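Local structure of beta-lactamase (Escherichia coli, 6PQ8) at residues S27-I32 against F54-N59. The protein probably hydrolyses beta-lactam antibiotics, opening the lactam ring with water to give a substituted beta-amino acid, as a class A beta-lactamase. The protein carries 1 engineered substitution. Sequence-based numbering, arbitrary orientation.
Sequences SLKSSI and FKLNVN. With J01 ((2R,3Z,5R)-3-(2-hydroxyethylidene)-7-oxo-4-oxa-1-azabicyclo[3.2.0]heptane-2-carboxylic acid), chain C.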
ATOM      1  N   SER A  27      -5.136  24.280  10.824  1.00 63.47           N
ATOM      2  CA  SER A  27      -6.343  24.651  10.093  1.00 65.49           C
ATOM      3  C   SER A  27      -6.681  23.606   9.034  1.00 62.19           C
ATOM      4  O   SER A  27      -7.854  23.262   8.841  1.00 61.96           O
ATOM      5  CB  SER A  27      -6.180  26.028   9.460  1.00 69.10           C
ATOM      6  OG  SER A  27      -7.268  26.300   8.593  1.00 66.43           O
ATOM      7  N   LEU A  28      -5.666  23.092   8.336  1.00 58.32           N
ATOM      8  CA  LEU A  28      -5.886  21.992   7.401  1.00 53.47           C
ATOM      9  C   LEU A  28      -6.391  20.749   8.128  1.00 51.05           C
ATOM     10  O   LEU A  28      -7.306  20.072   7.649  1.00 51.00           O
ATOM     11  CB  LEU A  28      -4.591  21.690   6.638  1.00 51.42           C
ATOM     12  CG  LEU A  28      -4.512  20.394   5.830  1.00 46.44           C
ATOM     13  CD1 LEU A  28      -5.383  20.500   4.595  1.00 39.19           C
ATOM     14  CD2 LEU A  28      -3.076  20.067   5.460  1.00 41.16           C
ATOM     15  N   LYS A  29      -5.810  20.445   9.294  1.00 47.02           N
ATOM     16  CA  LYS A  29      -6.264  19.312  10.093  1.00 48.79           C
ATOM     17  C   LYS A  29      -7.707  19.492  10.546  1.00 56.45           C
ATOM     18  O   LYS A  29      -8.513  18.555  10.482  1.00 52.78           O
ATOM     19  CB  LYS A  29      -5.361  19.129  11.307  1.00 45.85           C
ATOM     20  CG  LYS A  29      -5.858  18.082  12.269  1.00 38.61           C
ATOM     21  CD  LYS A  29      -4.715  17.594  13.134  1.00 45.69           C
ATOM     22  CE  LYS A  29      -5.158  16.501  14.084  1.00 45.26           C
ATOM     23  NZ  LYS A  29      -3.939  15.883  14.666  1.00 48.90           N
ATOM     24  N   SER A  30      -8.047  20.688  11.027  1.00 55.15           N
ATOM     25  CA  SER A  30      -9.424  20.954  11.409  1.00 54.60           C
ATOM     26  C   SER A  30     -10.349  20.859  10.213  1.00 48.25           C
ATOM     27  O   SER A  30     -11.488  20.402  10.340  1.00 50.02           O
ATOM     28  CB  SER A  30      -9.516  22.331  12.063  1.00 56.58           C
ATOM     29  OG  SER A  30      -8.693  22.365  13.220  1.00 64.31           O
ATOM     30  N   SER A  31      -9.873  21.270   9.040  1.00 47.21           N
ATOM     31  CA  SER A  31     -10.691  21.170   7.842  1.00 47.53           C
ATOM     32  C   SER A  31     -10.971  19.714   7.484  1.00 49.80           C
ATOM     33  O   SER A  31     -12.085  19.371   7.064  1.00 48.13           O
ATOM     34  CB  SER A  31      -9.994  21.894   6.695  1.00 51.18           C
ATOM     35  OG  SER A  31     -10.626  21.614   5.461  1.00 62.07           O
ATOM     36  N   ILE A  32      -9.978  18.838   7.658  1.00 49.28           N
ATOM     37  CA  ILE A  32     -10.159  17.426   7.327  1.00 49.67           C
ATOM     38  C   ILE A  32     -11.123  16.763   8.314  1.00 48.48           C
ATOM     39  O   ILE A  32     -12.028  16.014   7.919  1.00 45.61           O
ATOM     40  CB  ILE A  32      -8.783  16.729   7.288  1.00 47.96           C
ATOM     41  CG1 ILE A  32      -7.977  17.190   6.061  1.00 46.00           C
ATOM     42  CG2 ILE A  32      -8.923  15.214   7.313  1.00 41.69           C
ATOM     43  CD1 ILE A  32      -6.474  17.069   6.236  1.00 41.09           C
ATOM     44  N   PHE A  54       7.329  18.255   6.890  1.00 55.45           N
ATOM     45  CA  PHE A  54       5.967  18.615   7.080  1.00 44.84           C
ATOM     46  C   PHE A  54       5.297  17.379   7.636  1.00 45.99           C
ATOM     47  O   PHE A  54       5.568  16.275   7.227  1.00 42.66           O
ATOM     48  CB  PHE A  54       5.358  19.005   5.763  1.00 42.10           C
ATOM     49  CG  PHE A  54       3.899  19.152   5.814  1.00 45.83           C
ATOM     50  CD1 PHE A  54       3.342  20.326   6.200  1.00 43.56           C
ATOM     51  CD2 PHE A  54       3.088  18.111   5.502  1.00 45.39           C
ATOM     52  CE1 PHE A  54       1.992  20.467   6.264  1.00 50.49           C
ATOM     53  CE2 PHE A  54       1.737  18.235   5.569  1.00 45.33           C
ATOM     54  CZ  PHE A  54       1.182  19.419   5.951  1.00 46.58           C
ATOM     55  N   LYS A  55       4.408  17.569   8.574  1.00 36.12           N
ATOM     56  CA  LYS A  55       3.783  16.447   9.206  1.00 43.59           C
ATOM     57  C   LYS A  55       2.304  16.638   9.494  1.00 46.77           C
ATOM     58  O   LYS A  55       1.931  17.656  10.025  1.00 47.27           O
ATOM     59  CB  LYS A  55       4.553  16.149  10.473  1.00 42.98           C
ATOM     60  CG  LYS A  55       4.045  15.008  11.287  1.00 51.77           C
ATOM     61  CD  LYS A  55       5.103  14.544  12.259  1.00 60.32           C
ATOM     62  CE  LYS A  55       4.484  14.079  13.551  1.00 68.52           C
ATOM     63  NZ  LYS A  55       4.749  15.018  14.664  1.00 70.80           N
ATOM     64  N   LEU A  56       1.481  15.794   9.270  1.00 39.73           N
ATOM     65  CA  LEU A  56       0.070  15.890   9.615  1.00 36.88           C
ATOM     66  C   LEU A  56      -0.462  14.497   9.923  1.00 47.71           C
ATOM     67  O   LEU A  56      -0.166  13.532   9.203  1.00 40.03           O
ATOM     68  CB  LEU A  56      -0.740  16.523   8.485  1.00 41.71           C
ATOM     69  CG  LEU A  56      -2.261  16.433   8.617  1.00 45.75           C
ATOM     70  CD1 LEU A  56      -2.815  17.670   9.287  1.00 46.98           C
ATOM     71  CD2 LEU A  56      -2.920  16.242   7.270  1.00 44.84           C
ATOM     72  N   ASN A  57      -1.240  14.406  11.002  1.00 46.23           N
ATOM     73  CA  ASN A  57      -1.897  13.183  11.446  1.00 39.12           C
ATOM     74  C   ASN A  57      -3.358  13.479  11.724  1.00 44.75           C
ATOM     75  O   ASN A  57      -3.687  14.545  12.248  1.00 47.33           O
ATOM     76  CB  ASN A  57      -1.285  12.630  12.738  1.00 43.65           C
ATOM     77  CG  ASN A  57       0.111  12.140  12.550  1.00 53.37           C
ATOM     78  OD1 ASN A  57       0.578  12.010  11.421  1.00 59.24           O
ATOM     79  ND2 ASN A  57       0.802  11.865  13.652  1.00 58.25           N
ATOM     80  N   VAL A  58      -4.227  12.528  11.383  1.00 43.62           N
ATOM     81  CA  VAL A  58      -5.620  12.518  11.816  1.00 37.94           C
ATOM     82  C   VAL A  58      -5.945  11.095  12.252  1.00 42.93           C
ATOM     83  O   VAL A  58      -5.667  10.138  11.519  1.00 42.97           O
ATOM     84  CB  VAL A  58      -6.588  12.993  10.713  1.00 36.35           C
ATOM     85  CG1 VAL A  58      -8.000  13.135  11.255  1.00 36.46           C
ATOM     86  CG2 VAL A  58      -6.129  14.301  10.124  1.00 43.63           C
ATOM     87  N   ASN A  59      -6.503  10.954  13.451  1.00 42.93           N
ATOM     88  CA  ASN A  59      -6.885   9.657  13.998  1.00 40.09           C
ATOM     89  C   ASN A  59      -5.724   8.664  13.919  1.00 46.24           C
ATOM     90  O   ASN A  59      -5.860   7.522  13.467  1.00 42.57           O
ATOM     91  CB  ASN A  59      -8.133   9.142  13.290  1.00 40.49           C
ATOM     92  CG  ASN A  59      -9.276  10.109  13.403  1.00 39.93           C
ATOM     93  OD1 ASN A  59      -9.374  10.829  14.390  1.00 48.41           O
ATOM     94  ND2 ASN A  59     -10.135  10.152  12.400  1.00 37.85           N
TER
HETATM   95  O2  J01 C 302       8.379  18.762   0.415  1.00 60.09           O
HETATM   96  C5  J01 C 302       7.486  19.337   0.972  1.00 64.83           C
HETATM   97  C4  J01 C 302       6.648  19.112   2.225  1.00 56.74           C
HETATM   98  C3  J01 C 302       5.801  20.299   1.704  1.00 63.29           C
HETATM   99  N1  J01 C 302       6.829  20.546   0.678  1.00 64.40           N
HETATM  100  O1  J01 C 302       5.775  21.421   2.608  1.00 67.54           O
HETATM  101  C1  J01 C 302       6.268  22.436   1.877  1.00 64.41           C
HETATM  102  C2  J01 C 302       7.301  21.911   0.905  1.00 71.63           C
HETATM  103  C8  J01 C 302       7.252  22.818  -0.327  1.00 70.32           C
HETATM  104  O5  J01 C 302       6.623  22.484  -1.297  1.00 64.77           O
HETATM  105  O4  J01 C 302       7.824  23.885  -0.264  1.00 63.61           O
HETATM  106  C6  J01 C 302       5.814  23.747   2.058  1.00 67.76           C
HETATM  107  C7  J01 C 302       4.549  23.949   2.846  1.00 62.56           C
HETATM  108  O3  J01 C 302       4.669  23.285   4.087  1.00 69.49           O
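Leu-28 meets the ring of Phe-54 at its edge: the methyl CD2 sits near the ring plane, 4.3 Å from CZ. The bound clavulanate molecule lies near the base of the same side chain, its C4 3.8 Å from Phe-54 CB, while its hydroxyl O3 approaches the ring obliquely. Val-47 of strand 42-49 and Leu-296 of helix 278-297 also touch this phenylalanine.

Further along, Leu-56 points toward the helix and meets three of its side chains. Its CD2 meets Ile-32 CD1 tip to tip at 3.8 Å and lies 4.2 Å from Leu-28 CD2; the other branch, CD1, presses on Lys-29 CB at 3.6 Å. Ile-32 uses its second branch on Val-58, the two CG2 methyls meeting at 4.1 Å as the side chains pass at a slant.

Lys-29 closes the side of this apolar patch. With CG anti to the backbone N and the chain extended beyond it, the side chain reaches the edge of the strand, where NZ donates to Asn-57 O at 2.8 Å. The ammonium stands above the carbonyl plane, 35° out of it, with a C=O...N angle of 144°. That carbonyl belongs to an outermost strand of the sheet, whose inner neighbour, 42-49, pairs with Leu-56 and Val-58.

Segment 27-32 thus runs in nearly the same direction as strand 55-58, at 26°, and its helix, 25-36, shares the sheet face with helix 278-297, which touches Leu-28 and Ile-32: the packing of terminal helices on the five-stranded antiparallel sheet in the alpha/beta domain of class A beta-lactamases.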